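Local coordinates for Mlr6093 protein (Mesorhizobium loti, PDB 2QJ8), which probably acts as a zinc-dependent hydrolase of the succinylglutamate desuccinylase/aspartoacylase family, probably cleaving amide or ester bonds, at residues A[141-146]-A[204-209]; A[152-157]-A[178-183]; A[256-261]-A[326-331]; A[276-281]-A[304-309]; A[309-314]-A[322-327]. All coordinates share one frame; numbering follows the deposited sequence.

Interaction 1 of 5, residues A[141-146]-A[204-209]; sequences HSFGPT and CTEFGG
His141 presents the edge of its imidazole to the carboxylate of Glu206, and ND1 donates to OE1 over 2.8 Å in an almost straight bond (172° at the hydrogen). OE1 lies in the ring plane and is approached on its syn side, although the carboxylate is turned 79° against the ring. A bend at chi2 of Glu206 (-62°) sets CD on the course that leaves the two side chains lying side by side.

The backbone bonds are those of a parallel ladder. His141 N donates to Thr205 O at 2.9 Å, and the carbonyl of His141 takes Phe207 N, also at 2.9 Å. One step on, Phe143 N reaches Phe207 O at 2.6 Å. Strands 136-144 and 201-208 are thereby parallel neighbours in the sheet of the aspartoacylase-type catalytic domain. Where the ladder runs out, Gly209 N still finds Gly144 O at 3.2 Å, and a CB on Gly209 would collide with Pro145 O. A water is held there by Ser142 OG and Gly144 N and donates a proton to Phe207 O.

Two phenyl rings turn their edges to oxygen atoms. CD1 of Phe143 comes to 3.3 Å from Glu206 OE1, in the plane of the phenyl ring, flanking the oxygen that His141 also grips. CD1 of Phe207 meets His141 O at 3.5 Å, again edge-on, and this ring stacks on Tyr220.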
# COMPACT_ATOMS: atom_id res chain seq x y z
N HIS A 141 -15.16 -1.88 0.63
CA HIS A 141 -14.33 -3.08 0.89
C HIS A 141 -12.85 -2.99 0.48
O HIS A 141 -12.49 -2.38 -0.54
CB HIS A 141 -15.00 -4.27 0.22
CG HIS A 141 -14.33 -5.58 0.46
ND1 HIS A 141 -13.55 -6.20 -0.49
CD2 HIS A 141 -14.33 -6.40 1.55
CE1 HIS A 141 -13.08 -7.33 0.00
NE2 HIS A 141 -13.54 -7.48 1.24
N SER A 142 -12.00 -3.57 1.32
CA SER A 142 -10.59 -3.57 1.07
C SER A 142 -10.27 -4.75 0.20
O SER A 142 -10.40 -5.87 0.64
CB SER A 142 -9.82 -3.72 2.37
OG SER A 142 -8.43 -3.75 2.09
N PHE A 143 -9.87 -4.50 -1.04
CA PHE A 143 -9.49 -5.61 -1.91
C PHE A 143 -8.18 -6.23 -1.38
O PHE A 143 -8.05 -7.46 -1.32
CB PHE A 143 -9.36 -5.12 -3.35
CG PHE A 143 -9.29 -6.22 -4.35
CD1 PHE A 143 -10.45 -6.90 -4.71
CD2 PHE A 143 -8.08 -6.61 -4.90
CE1 PHE A 143 -10.41 -7.92 -5.62
CE2 PHE A 143 -8.03 -7.65 -5.81
CZ PHE A 143 -9.21 -8.29 -6.17
N GLY A 144 -7.25 -5.37 -0.96
CA GLY A 144 -5.95 -5.78 -0.38
C GLY A 144 -5.00 -4.62 -0.62
O GLY A 144 -4.96 -4.13 -1.75
N PRO A 145 -4.25 -4.13 0.42
CA PRO A 145 -3.30 -2.99 0.17
C PRO A 145 -2.07 -3.36 -0.65
O PRO A 145 -1.30 -2.50 -1.05
CB PRO A 145 -2.83 -2.54 1.55
CG PRO A 145 -3.35 -3.46 2.48
CD PRO A 145 -4.16 -4.57 1.82
N THR A 146 -1.85 -4.66 -0.84
CA THR A 146 -0.80 -5.16 -1.70
C THR A 146 -1.29 -5.34 -3.14
O THR A 146 -0.55 -5.87 -3.98
CB THR A 146 -0.32 -6.49 -1.18
OG1 THR A 146 -1.41 -7.42 -1.18
CG2 THR A 146 0.30 -6.36 0.21
N CYS A 204 -20.72 -4.39 -2.82
CA CYS A 204 -19.35 -4.30 -2.37
C CYS A 204 -18.52 -3.50 -3.38
O CYS A 204 -18.29 -3.97 -4.49
CB CYS A 204 -18.84 -5.73 -2.23
SG CYS A 204 -17.33 -5.90 -1.37
N THR A 205 -18.09 -2.30 -2.98
CA THR A 205 -17.25 -1.44 -3.83
C THR A 205 -15.81 -1.79 -3.46
O THR A 205 -15.52 -1.96 -2.29
CB THR A 205 -17.53 0.03 -3.61
OG1 THR A 205 -17.25 0.33 -2.26
CG2 THR A 205 -19.01 0.34 -3.89
N GLU A 206 -14.93 -1.90 -4.44
CA GLU A 206 -13.57 -2.38 -4.20
C GLU A 206 -12.51 -1.31 -4.18
O GLU A 206 -12.38 -0.55 -5.14
CB GLU A 206 -13.18 -3.43 -5.22
CG GLU A 206 -14.04 -4.69 -5.20
CD GLU A 206 -13.99 -5.50 -3.90
OE1 GLU A 206 -13.01 -5.44 -3.14
OE2 GLU A 206 -14.97 -6.24 -3.65
N PHE A 207 -11.74 -1.31 -3.08
CA PHE A 207 -10.63 -0.39 -2.82
C PHE A 207 -9.34 -1.20 -2.71
O PHE A 207 -9.26 -2.12 -1.88
CB PHE A 207 -10.85 0.39 -1.51
CG PHE A 207 -12.03 1.35 -1.54
CD1 PHE A 207 -13.33 0.90 -1.31
CD2 PHE A 207 -11.85 2.72 -1.78
CE1 PHE A 207 -14.40 1.79 -1.33
CE2 PHE A 207 -12.93 3.60 -1.78
CZ PHE A 207 -14.21 3.12 -1.58
N GLY A 208 -8.37 -0.90 -3.58
CA GLY A 208 -7.04 -1.55 -3.58
C GLY A 208 -6.06 -0.57 -2.97
O GLY A 208 -6.40 0.59 -2.74
N GLY A 209 -4.84 -1.03 -2.68
CA GLY A 209 -3.80 -0.17 -2.11
C GLY A 209 -3.02 0.71 -3.05
O GLY A 209 -2.15 1.44 -2.60
O HOH W 1 -7.11 -2.59 0.25

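Interaction 2 of 5, residues A[152-157]-A[178-183]; sequences SIISHP and VTLLWE
Val178 and Ser152 begin the pairing: the CB of the serine lies 3.0 Å from Val178 O, while its OG turns to a bond with Ala150 O. The same Val178 O accepts Ile153 N at 3.3 Å, the longest of the four backbone bonds. Thr179 rests CG2 against Ser155 OG at 3.8 Å. Leu180 is bonded through both its N and its O, N to Ile153 O at 2.8 Å and O to Ser155 N, also at 2.8 Å. Trp182 N then reaches Ser155 O at 3.0 Å. Its CG is anti to the backbone N (chi1 -177°), and the side chain runs beside Ile154, whose CD1 meets the indole edge at CE3, 3.9 Å away; NE1 is bonded to Gln259 OE1. Glu183 closes the series by setting CA over one face of the His156 ring, 4.0 Å from the centroid and 19° off its normal, a CH-pi contact. That ring is fixed by two bonds, ND1 to Pro157 O and NE2 with Asn185 N. An alanine at His156 would probably leave Pro157 O and Asn185 N without these mates and open a gap over Glu183 CA.

Strands 152-155 and 178-182 are the parallel arms of a beta-alpha-beta unit closed by helix 161-172. Strand 201-208 flanks the first arm and strand 250-261 the second, while Phe309 of strand 306-312 packs on Ser152, Ile154, Val178 and Leu180.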
# COMPACT_ATOMS: atom_id res chain seq x y z
N SER A 152 -14.48 -0.27 -8.73
CA SER A 152 -15.46 -1.22 -9.22
C SER A 152 -16.40 -1.77 -8.17
O SER A 152 -16.31 -1.43 -7.01
CB SER A 152 -14.66 -2.43 -9.78
OG SER A 152 -13.81 -3.01 -8.81
N ILE A 153 -17.36 -2.57 -8.65
CA ILE A 153 -18.20 -3.39 -7.84
C ILE A 153 -17.99 -4.80 -8.37
O ILE A 153 -18.01 -4.98 -9.59
CB ILE A 153 -19.69 -3.00 -7.96
CG1 ILE A 153 -19.95 -1.71 -7.18
CG2 ILE A 153 -20.57 -4.09 -7.44
CD1 ILE A 153 -21.22 -1.04 -7.51
N ILE A 154 -17.76 -5.77 -7.48
CA ILE A 154 -17.64 -7.18 -7.84
C ILE A 154 -18.95 -7.83 -7.42
O ILE A 154 -19.33 -7.75 -6.26
CB ILE A 154 -16.48 -7.93 -7.12
CG1 ILE A 154 -15.13 -7.30 -7.46
CG2 ILE A 154 -16.48 -9.46 -7.48
CD1 ILE A 154 -13.97 -7.96 -6.74
N SER A 155 -19.63 -8.42 -8.40
CA SER A 155 -20.92 -9.08 -8.28
C SER A 155 -20.68 -10.58 -8.34
O SER A 155 -20.15 -11.08 -9.33
CB SER A 155 -21.83 -8.71 -9.48
OG SER A 155 -22.19 -7.34 -9.51
N HIS A 156 -21.06 -11.29 -7.29
CA HIS A 156 -20.93 -12.73 -7.23
C HIS A 156 -22.23 -13.39 -7.77
O HIS A 156 -23.32 -13.08 -7.27
CB HIS A 156 -20.65 -13.16 -5.78
CG HIS A 156 -20.28 -14.60 -5.65
ND1 HIS A 156 -21.16 -15.62 -5.92
CD2 HIS A 156 -19.13 -15.19 -5.27
CE1 HIS A 156 -20.57 -16.78 -5.71
NE2 HIS A 156 -19.34 -16.54 -5.30
N PRO A 157 -22.14 -14.23 -8.83
CA PRO A 157 -23.32 -14.93 -9.33
C PRO A 157 -24.05 -15.79 -8.29
O PRO A 157 -23.40 -16.47 -7.49
CB PRO A 157 -22.74 -15.82 -10.43
CG PRO A 157 -21.58 -15.10 -10.89
CD PRO A 157 -20.98 -14.49 -9.70
N VAL A 178 -15.57 -0.36 -13.76
CA VAL A 178 -15.84 -1.77 -13.97
C VAL A 178 -16.90 -2.35 -13.04
O VAL A 178 -16.88 -2.09 -11.84
CB VAL A 178 -14.56 -2.61 -13.69
CG1 VAL A 178 -14.82 -4.13 -13.80
CG2 VAL A 178 -13.41 -2.16 -14.63
N THR A 179 -17.83 -3.14 -13.58
CA THR A 179 -18.67 -3.98 -12.73
C THR A 179 -18.14 -5.38 -13.07
O THR A 179 -18.17 -5.76 -14.22
CB THR A 179 -20.20 -3.85 -12.97
OG1 THR A 179 -20.60 -2.50 -12.72
CG2 THR A 179 -20.97 -4.80 -12.01
N LEU A 180 -17.65 -6.13 -12.08
CA LEU A 180 -17.06 -7.43 -12.38
C LEU A 180 -17.90 -8.60 -11.92
O LEU A 180 -18.15 -8.71 -10.72
CB LEU A 180 -15.67 -7.54 -11.74
CG LEU A 180 -14.83 -8.80 -12.03
CD1 LEU A 180 -14.44 -8.98 -13.50
CD2 LEU A 180 -13.60 -8.79 -11.15
N LEU A 181 -18.28 -9.47 -12.85
CA LEU A 181 -18.99 -10.70 -12.51
C LEU A 181 -17.89 -11.71 -12.15
O LEU A 181 -17.00 -11.99 -12.94
CB LEU A 181 -19.87 -11.21 -13.65
CG LEU A 181 -20.93 -10.29 -14.25
CD1 LEU A 181 -21.91 -11.14 -15.05
CD2 LEU A 181 -21.68 -9.49 -13.22
N TRP A 182 -17.94 -12.25 -10.94
CA TRP A 182 -16.92 -13.17 -10.48
C TRP A 182 -17.43 -14.11 -9.39
O TRP A 182 -17.76 -13.67 -8.30
CB TRP A 182 -15.71 -12.36 -9.98
CG TRP A 182 -14.52 -13.18 -9.52
CD1 TRP A 182 -14.25 -14.49 -9.82
CD2 TRP A 182 -13.38 -12.70 -8.80
NE1 TRP A 182 -13.06 -14.87 -9.26
CE2 TRP A 182 -12.49 -13.79 -8.64
CE3 TRP A 182 -13.03 -11.46 -8.26
CZ2 TRP A 182 -11.28 -13.68 -7.94
CZ3 TRP A 182 -11.82 -11.35 -7.57
CH2 TRP A 182 -10.97 -12.46 -7.41
N GLU A 183 -17.42 -15.40 -9.69
CA GLU A 183 -17.87 -16.45 -8.79
C GLU A 183 -16.67 -16.91 -7.96
O GLU A 183 -16.15 -18.00 -8.14
CB GLU A 183 -18.52 -17.56 -9.60
CG GLU A 183 -19.23 -18.60 -8.79
CD GLU A 183 -20.07 -19.58 -9.63
OE1 GLU A 183 -20.43 -19.31 -10.81
OE2 GLU A 183 -20.40 -20.64 -9.07

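Interaction 3 of 5, residues A[256-261]-A[326-331]; sequences SSDQLK and LARPLA
Leu260 overlaps the side chain of Leu326, its CD1 meeting CD2 of the partner at 3.6 Å. Beside this apolar patch Leu326 N donates to Asp258 O at 2.9 Å. This bond joins strand 322-329 to the antiparallel strand 250-261 where the latter is interrupted by a 3-10 turn at 256-258, the turn being closed by Gln259 N on Ser256 O. The CB of Asp258 is close to the other strand too, 3.1 Å from Leu326 O.

The polar half is a salt bridge between Asp258 and Arg328. NE of the arginine donates to OD1 at 3.1 Å (161° at the hydrogen), in the guanidinium plane and on the syn lone pair. NH2 adds a weak bond to the same OD1 at 3.3 Å. Carboxylate and guanidinium stand 89° apart, and both donors converge on one oxygen instead of pairing with two. The other oxygen, OD2, takes Thr255 N. A leucine in place of Arg328 would probably leave the negative charge of Asp258 without its mate, held by Thr255 N alone among the bonds described. Because Asp258 is buried, the guanidinium is likely to offset the cost of placing a carboxylate there and to favour its ionised form.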
# COMPACT_ATOMS: atom_id res chain seq x y z
N SER A 256 -11.75 -18.90 -13.75
CA SER A 256 -10.49 -19.46 -13.20
C SER A 256 -9.24 -19.29 -14.05
O SER A 256 -8.19 -18.97 -13.50
CB SER A 256 -10.66 -20.92 -12.79
OG SER A 256 -11.31 -20.95 -11.53
N SER A 257 -9.35 -19.38 -15.37
CA SER A 257 -8.18 -19.17 -16.25
C SER A 257 -7.63 -17.69 -16.25
O SER A 257 -6.50 -17.45 -16.71
CB SER A 257 -8.48 -19.63 -17.66
OG SER A 257 -9.55 -18.90 -18.21
N ASP A 258 -8.43 -16.75 -15.74
CA ASP A 258 -8.10 -15.35 -15.64
C ASP A 258 -7.42 -14.99 -14.32
O ASP A 258 -6.98 -13.85 -14.16
CB ASP A 258 -9.36 -14.50 -15.73
CG ASP A 258 -10.08 -14.62 -17.04
OD1 ASP A 258 -9.43 -14.50 -18.08
OD2 ASP A 258 -11.33 -14.75 -17.02
N GLN A 259 -7.39 -15.92 -13.36
CA GLN A 259 -6.78 -15.70 -12.06
C GLN A 259 -5.38 -16.28 -12.12
O GLN A 259 -5.20 -17.48 -11.97
CB GLN A 259 -7.61 -16.39 -10.96
CG GLN A 259 -9.02 -15.82 -10.81
CD GLN A 259 -9.91 -16.72 -10.00
OE1 GLN A 259 -11.03 -17.00 -10.39
NE2 GLN A 259 -9.39 -17.23 -8.90
N LEU A 260 -4.40 -15.42 -12.35
CA LEU A 260 -3.03 -15.86 -12.51
C LEU A 260 -2.34 -16.02 -11.13
O LEU A 260 -2.46 -15.16 -10.25
CB LEU A 260 -2.28 -14.91 -13.46
CG LEU A 260 -2.93 -14.66 -14.83
CD1 LEU A 260 -2.08 -13.67 -15.58
CD2 LEU A 260 -3.06 -15.95 -15.64
N LYS A 261 -1.64 -17.13 -10.97
CA LYS A 261 -0.96 -17.50 -9.73
C LYS A 261 0.54 -17.70 -9.97
O LYS A 261 0.95 -17.98 -11.09
CB LYS A 261 -1.56 -18.79 -9.17
CG LYS A 261 -3.05 -18.69 -8.74
CD LYS A 261 -3.67 -20.07 -8.50
N LEU A 326 -7.45 -11.02 -14.23
CA LEU A 326 -7.77 -10.55 -15.57
C LEU A 326 -9.28 -10.75 -15.72
O LEU A 326 -9.89 -11.52 -14.99
CB LEU A 326 -6.95 -11.32 -16.61
CG LEU A 326 -5.50 -10.90 -16.90
CD1 LEU A 326 -4.75 -10.30 -15.74
CD2 LEU A 326 -4.69 -12.04 -17.54
N ALA A 327 -9.88 -9.97 -16.61
CA ALA A 327 -11.31 -10.06 -16.87
C ALA A 327 -11.58 -9.85 -18.34
O ALA A 327 -10.79 -9.21 -19.05
CB ALA A 327 -12.05 -9.03 -16.03
N ARG A 328 -12.70 -10.39 -18.79
CA ARG A 328 -13.11 -10.29 -20.17
C ARG A 328 -14.49 -9.73 -20.26
O ARG A 328 -15.29 -9.98 -19.39
CB ARG A 328 -13.13 -11.66 -20.79
CG ARG A 328 -11.80 -12.35 -20.72
CD ARG A 328 -11.92 -13.68 -21.38
NE ARG A 328 -11.27 -14.71 -20.60
CZ ARG A 328 -11.31 -16.01 -20.88
NH1 ARG A 328 -11.96 -16.48 -21.95
NH2 ARG A 328 -10.66 -16.86 -20.07
N PRO A 329 -14.80 -9.01 -21.36
CA PRO A 329 -16.15 -8.45 -21.46
C PRO A 329 -17.24 -9.53 -21.56
O PRO A 329 -17.02 -10.58 -22.17
CB PRO A 329 -16.09 -7.64 -22.76
CG PRO A 329 -15.03 -8.28 -23.53
CD PRO A 329 -14.01 -8.73 -22.56
N LEU A 330 -18.36 -9.28 -20.89
CA LEU A 330 -19.49 -10.20 -20.86
C LEU A 330 -20.06 -10.29 -22.29
O LEU A 330 -20.01 -9.31 -23.04
CB LEU A 330 -20.51 -9.67 -19.83
CG LEU A 330 -21.74 -10.47 -19.39
CD1 LEU A 330 -21.32 -11.75 -18.71
CD2 LEU A 330 -22.60 -9.63 -18.45
N ALA A 331 -20.57 -11.48 -22.65
CA ALA A 331 -21.18 -11.71 -23.96
C ALA A 331 -22.33 -10.70 -24.14
O ALA A 331 -23.13 -10.50 -23.22
CB ALA A 331 -21.70 -13.13 -24.09

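Interaction 4 of 5, residues A[276-281]-A[304-309]; sequences DEVEQG and SKSTVF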
# COMPACT_ATOMS: atom_id res chain seq x y z
N ASP A 276 -5.09 -2.13 -18.31
CA ASP A 276 -4.39 -2.49 -19.52
C ASP A 276 -5.12 -3.64 -20.17
O ASP A 276 -5.60 -4.54 -19.48
CB ASP A 276 -2.95 -2.98 -19.26
CG ASP A 276 -1.98 -1.87 -18.92
OD1 ASP A 276 -2.31 -0.65 -18.95
OD2 ASP A 276 -0.83 -2.24 -18.61
N GLU A 277 -5.16 -3.61 -21.50
CA GLU A 277 -5.74 -4.66 -22.32
C GLU A 277 -4.55 -5.49 -22.78
O GLU A 277 -3.67 -4.97 -23.49
CB GLU A 277 -6.50 -4.03 -23.49
CG GLU A 277 -7.70 -3.19 -23.04
CD GLU A 277 -8.50 -2.58 -24.18
OE1 GLU A 277 -7.93 -2.36 -25.27
OE2 GLU A 277 -9.71 -2.31 -23.96
N VAL A 278 -4.48 -6.76 -22.35
CA VAL A 278 -3.37 -7.65 -22.68
C VAL A 278 -3.81 -8.73 -23.68
O VAL A 278 -4.99 -9.10 -23.71
CB VAL A 278 -2.74 -8.27 -21.42
CG1 VAL A 278 -2.30 -7.15 -20.43
CG2 VAL A 278 -3.69 -9.23 -20.76
N GLU A 279 -2.89 -9.17 -24.53
CA GLU A 279 -3.15 -10.22 -25.52
C GLU A 279 -2.85 -11.56 -24.88
O GLU A 279 -2.14 -11.64 -23.89
CB GLU A 279 -2.27 -10.05 -26.77
CG GLU A 279 -2.44 -8.73 -27.53
CD GLU A 279 -3.85 -8.53 -28.11
OE1 GLU A 279 -4.58 -9.52 -28.33
OE2 GLU A 279 -4.22 -7.36 -28.37
N GLN A 280 -3.40 -12.62 -25.47
CA GLN A 280 -3.18 -13.98 -25.02
C GLN A 280 -1.68 -14.25 -25.09
O GLN A 280 -1.05 -14.00 -26.12
CB GLN A 280 -3.92 -14.93 -25.96
CG GLN A 280 -3.81 -16.41 -25.60
CD GLN A 280 -4.46 -17.31 -26.65
OE1 GLN A 280 -4.87 -16.84 -27.72
NE2 GLN A 280 -4.52 -18.60 -26.36
N GLY A 281 -1.10 -14.72 -23.99
CA GLY A 281 0.33 -14.97 -23.91
C GLY A 281 1.20 -13.82 -23.41
O GLY A 281 2.38 -14.03 -23.21
N SER A 304 -5.54 -15.57 -22.04
CA SER A 304 -6.45 -15.09 -23.07
C SER A 304 -6.37 -13.58 -23.15
O SER A 304 -5.84 -12.92 -22.25
CB SER A 304 -7.91 -15.49 -22.79
OG SER A 304 -8.50 -14.64 -21.83
N LYS A 305 -6.94 -13.04 -24.23
CA LYS A 305 -7.01 -11.61 -24.41
C LYS A 305 -7.95 -11.14 -23.33
O LYS A 305 -9.04 -11.69 -23.20
CB LYS A 305 -7.53 -11.24 -25.81
CG LYS A 305 -7.57 -9.76 -26.06
CD LYS A 305 -8.05 -9.42 -27.43
CE LYS A 305 -8.11 -7.91 -27.60
NZ LYS A 305 -6.77 -7.27 -27.49
N SER A 306 -7.52 -10.18 -22.52
CA SER A 306 -8.29 -9.73 -21.39
C SER A 306 -7.82 -8.37 -20.90
O SER A 306 -6.84 -7.82 -21.43
CB SER A 306 -8.17 -10.78 -20.27
OG SER A 306 -6.82 -11.24 -20.18
N THR A 307 -8.55 -7.82 -19.92
CA THR A 307 -8.21 -6.55 -19.27
C THR A 307 -7.68 -6.83 -17.89
O THR A 307 -8.13 -7.76 -17.24
CB THR A 307 -9.45 -5.61 -19.18
OG1 THR A 307 -9.91 -5.34 -20.51
CG2 THR A 307 -9.11 -4.28 -18.53
N VAL A 308 -6.71 -6.05 -17.45
CA VAL A 308 -6.19 -6.18 -16.09
C VAL A 308 -7.15 -5.52 -15.12
O VAL A 308 -7.32 -4.31 -15.14
CB VAL A 308 -4.79 -5.58 -15.89
CG1 VAL A 308 -4.35 -5.76 -14.41
CG2 VAL A 308 -3.77 -6.24 -16.85
N PHE A 309 -7.79 -6.33 -14.29
CA PHE A 309 -8.72 -5.83 -13.30
C PHE A 309 -7.95 -5.54 -12.03
O PHE A 309 -8.15 -4.51 -11.44
CB PHE A 309 -9.86 -6.82 -13.03
CG PHE A 309 -10.65 -6.49 -11.79
CD1 PHE A 309 -11.60 -5.48 -11.82
CD2 PHE A 309 -10.41 -7.15 -10.58
CE1 PHE A 309 -12.32 -5.16 -10.70
CE2 PHE A 309 -11.12 -6.80 -9.43
CZ PHE A 309 -12.08 -5.81 -9.51
O HOH W 2 -11.07 -3.20 -21.10
O HOH W 3 -7.20 -7.01 -24.66
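A bend at chi2 of Glu279 (-62°) and another at chi4 of Lys305 (63°) place CD and NZ so that carboxylate and ammonium meet. The salt bridge is short, NZ to OE2 at 2.7 Å, and NZ approaches from above the carboxylate plane, 42° out of it.

Behind this exposed pair runs a short antiparallel ladder that attaches strand 277-278 to the start of strand 306-312. Val278 and Ser306 form its hydrogen-bonded pair: Val278 N reaches Ser306 O at 2.7 Å, and Ser306 N returns a bond to Val278 O at 3.0 Å. Glu277 and Thr307 make the adjoining non-hydrogen-bonded pair, beyond which Val308 N donates to Asp276 O at 2.8 Å. On the Val278 face of the ladder the valine sets CG1 against CG2 of Val308 at 4.0 Å and CG2 against Ser306 OG. On the Glu277 face, the glutamate and Thr307 point the same way, side by side, with a water between Glu277 OE2 and Thr307 OG1.

Ser306 OG turns back along its own chain and donates to Ser304 O at 2.8 Å, from above that carbonyl plane. The ammonium of Lys305 has a second partner, for NZ also donates to a water at 2.9 Å that in turn donates to Val278 O.

Interaction 5 of 5, residues A[309-314]-A[322-327]; sequences FAIRSA and EVAILA
Phe309 and Ala310 both face Ile325, forming a classic beta bulge in the antiparallel pairing of strands 306-312 and 322-329. The extra residue shows in the backbone of Phe309, whose psi of -46° is far from an extended value. One acceptor serves both amides: Ile325 O takes Phe309 N at 2.9 Å and Ala310 N at 3.0 Å. The second donor sits in the carbonyl plane, on a lone pair. The return bond is the straightest of the set, Ile325 N to Ala310 O at 2.7 Å with 174° at the hydrogen. Farther on Arg312 N donates to Val323 O, again at 3.0 Å. The guanidinium of Arg312 comes close to the same strand, NE lying 2.7 Å from Glu322 O, and NH2 forms a salt bridge with Glu321.

Neighbouring strands and loops take up further backbone groups. Phe309 and Ile311 make backbone bonds with Ala150 and Asp148, and Leu326 O is bonded to Thr254 OG1. Across the opposite edge of strand 322-329, Val323 and Ala324 both face Leu260, which makes a second classic bulge, with psi of Val323 at -20°. Glu322 turns OE2 to Gln259 NE2.

Apolar contacts lie on two faces. Ala310 CB meets Ile325 CB at 4.1 Å on one, next to the approach of Phe309 CB to Ala327 CB. On the other face, Ile311 directs CG1 anti to its backbone N, where it rests 4.1 Å from Ala324 CB.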
# COMPACT_ATOMS: atom_id res chain seq x y z
N PHE A 309 -7.79 -6.33 -14.29
CA PHE A 309 -8.72 -5.83 -13.30
C PHE A 309 -7.95 -5.54 -12.03
O PHE A 309 -8.15 -4.51 -11.44
CB PHE A 309 -9.86 -6.82 -13.03
CG PHE A 309 -10.65 -6.49 -11.79
CD1 PHE A 309 -11.60 -5.48 -11.82
CD2 PHE A 309 -10.41 -7.15 -10.58
CE1 PHE A 309 -12.32 -5.16 -10.70
CE2 PHE A 309 -11.12 -6.80 -9.43
CZ PHE A 309 -12.08 -5.81 -9.51
N ALA A 310 -7.09 -6.48 -11.61
CA ALA A 310 -6.30 -6.31 -10.41
C ALA A 310 -4.94 -6.96 -10.60
O ALA A 310 -4.82 -7.97 -11.31
CB ALA A 310 -7.03 -6.92 -9.20
N ILE A 311 -3.92 -6.39 -9.96
CA ILE A 311 -2.55 -6.91 -10.04
C ILE A 311 -1.80 -6.54 -8.77
O ILE A 311 -1.99 -5.45 -8.24
CB ILE A 311 -1.82 -6.44 -11.32
CG1 ILE A 311 -0.50 -7.25 -11.51
CG2 ILE A 311 -1.62 -4.90 -11.32
CD1 ILE A 311 0.16 -7.08 -12.79
N ARG A 312 -1.00 -7.49 -8.24
CA ARG A 312 -0.21 -7.27 -7.03
C ARG A 312 0.89 -6.28 -7.25
O ARG A 312 1.40 -6.14 -8.37
CB ARG A 312 0.50 -8.54 -6.54
CG ARG A 312 -0.34 -9.53 -5.82
CD ARG A 312 0.56 -10.52 -5.06
NE ARG A 312 -0.18 -11.68 -4.54
CZ ARG A 312 -1.04 -11.66 -3.51
NH1 ARG A 312 -1.33 -10.55 -2.84
NH2 ARG A 312 -1.65 -12.79 -3.17
N SER A 313 1.29 -5.62 -6.16
CA SER A 313 2.43 -4.72 -6.14
C SER A 313 3.64 -5.63 -6.02
O SER A 313 3.50 -6.81 -5.70
CB SER A 313 2.39 -3.83 -4.90
OG SER A 313 1.16 -3.10 -4.88
N ALA A 314 4.82 -5.09 -6.31
CA ALA A 314 6.06 -5.86 -6.16
C ALA A 314 6.18 -6.31 -4.70
O ALA A 314 6.18 -5.48 -3.76
CB ALA A 314 7.25 -5.05 -6.58
N GLU A 322 -2.26 -15.92 -5.82
CA GLU A 322 -2.86 -15.15 -6.90
C GLU A 322 -2.09 -13.85 -7.03
O GLU A 322 -1.85 -13.16 -6.05
CB GLU A 322 -4.37 -14.88 -6.66
CG GLU A 322 -5.28 -16.14 -6.71
CD GLU A 322 -6.81 -15.81 -6.65
OE1 GLU A 322 -7.21 -14.70 -6.18
OE2 GLU A 322 -7.60 -16.69 -7.09
N VAL A 323 -1.66 -13.55 -8.24
CA VAL A 323 -0.87 -12.34 -8.49
C VAL A 323 -1.52 -11.36 -9.42
O VAL A 323 -1.13 -10.23 -9.44
CB VAL A 323 0.57 -12.68 -8.96
CG1 VAL A 323 1.30 -13.41 -7.84
CG2 VAL A 323 0.56 -13.47 -10.28
N ALA A 324 -2.48 -11.80 -10.22
CA ALA A 324 -3.20 -10.92 -11.12
C ALA A 324 -4.61 -11.47 -11.38
O ALA A 324 -4.81 -12.69 -11.37
CB ALA A 324 -2.41 -10.74 -12.46
N ILE A 325 -5.57 -10.56 -11.54
CA ILE A 325 -6.94 -10.92 -11.89
C ILE A 325 -7.26 -10.22 -13.20
O ILE A 325 -7.30 -8.98 -13.26
CB ILE A 325 -7.96 -10.55 -10.83
CG1 ILE A 325 -7.60 -11.26 -9.52
CG2 ILE A 325 -9.36 -10.97 -11.29
CD1 ILE A 325 -8.44 -10.83 -8.41
N LEU A 326 -7.45 -11.02 -14.23
CA LEU A 326 -7.77 -10.55 -15.57
C LEU A 326 -9.28 -10.75 -15.72
O LEU A 326 -9.89 -11.52 -14.99
CB LEU A 326 -6.95 -11.32 -16.61
CG LEU A 326 -5.50 -10.90 -16.90
CD1 LEU A 326 -4.75 -10.30 -15.74
CD2 LEU A 326 -4.69 -12.04 -17.54
N ALA A 327 -9.88 -9.97 -16.61
CA ALA A 327 -11.31 -10.06 -16.87
C ALA A 327 -11.58 -9.85 -18.34
O ALA A 327 -10.79 -9.21 -19.05
CB ALA A 327 -12.05 -9.03 -16.03

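Interactions 1 and 2 lie within the catalytic domain, 13 Å apart between centres, and Glu206 N bonded to Ser152 O at 3.0 Å joins them. Interactions 3, 4 and 5 build the C-terminal beta region: 3 and 5 share Leu326 and Ala327, 4 and 5 share Phe309, and Ala327 O to Thr307 N (2.8 Å) ties strand 322-329 to strand 306-312. Phe143, next to the His141-Glu206 pair of interaction 1, reaches across with CE2 to Ala310 CB of interaction 5 at 3.6 Å. From interaction 2, Leu180 CD1 packs at 3.5 Å on CB of the shared Ala327. These bridges connect the sheet around strands 136-144 and 201-208 with the C-terminal strands.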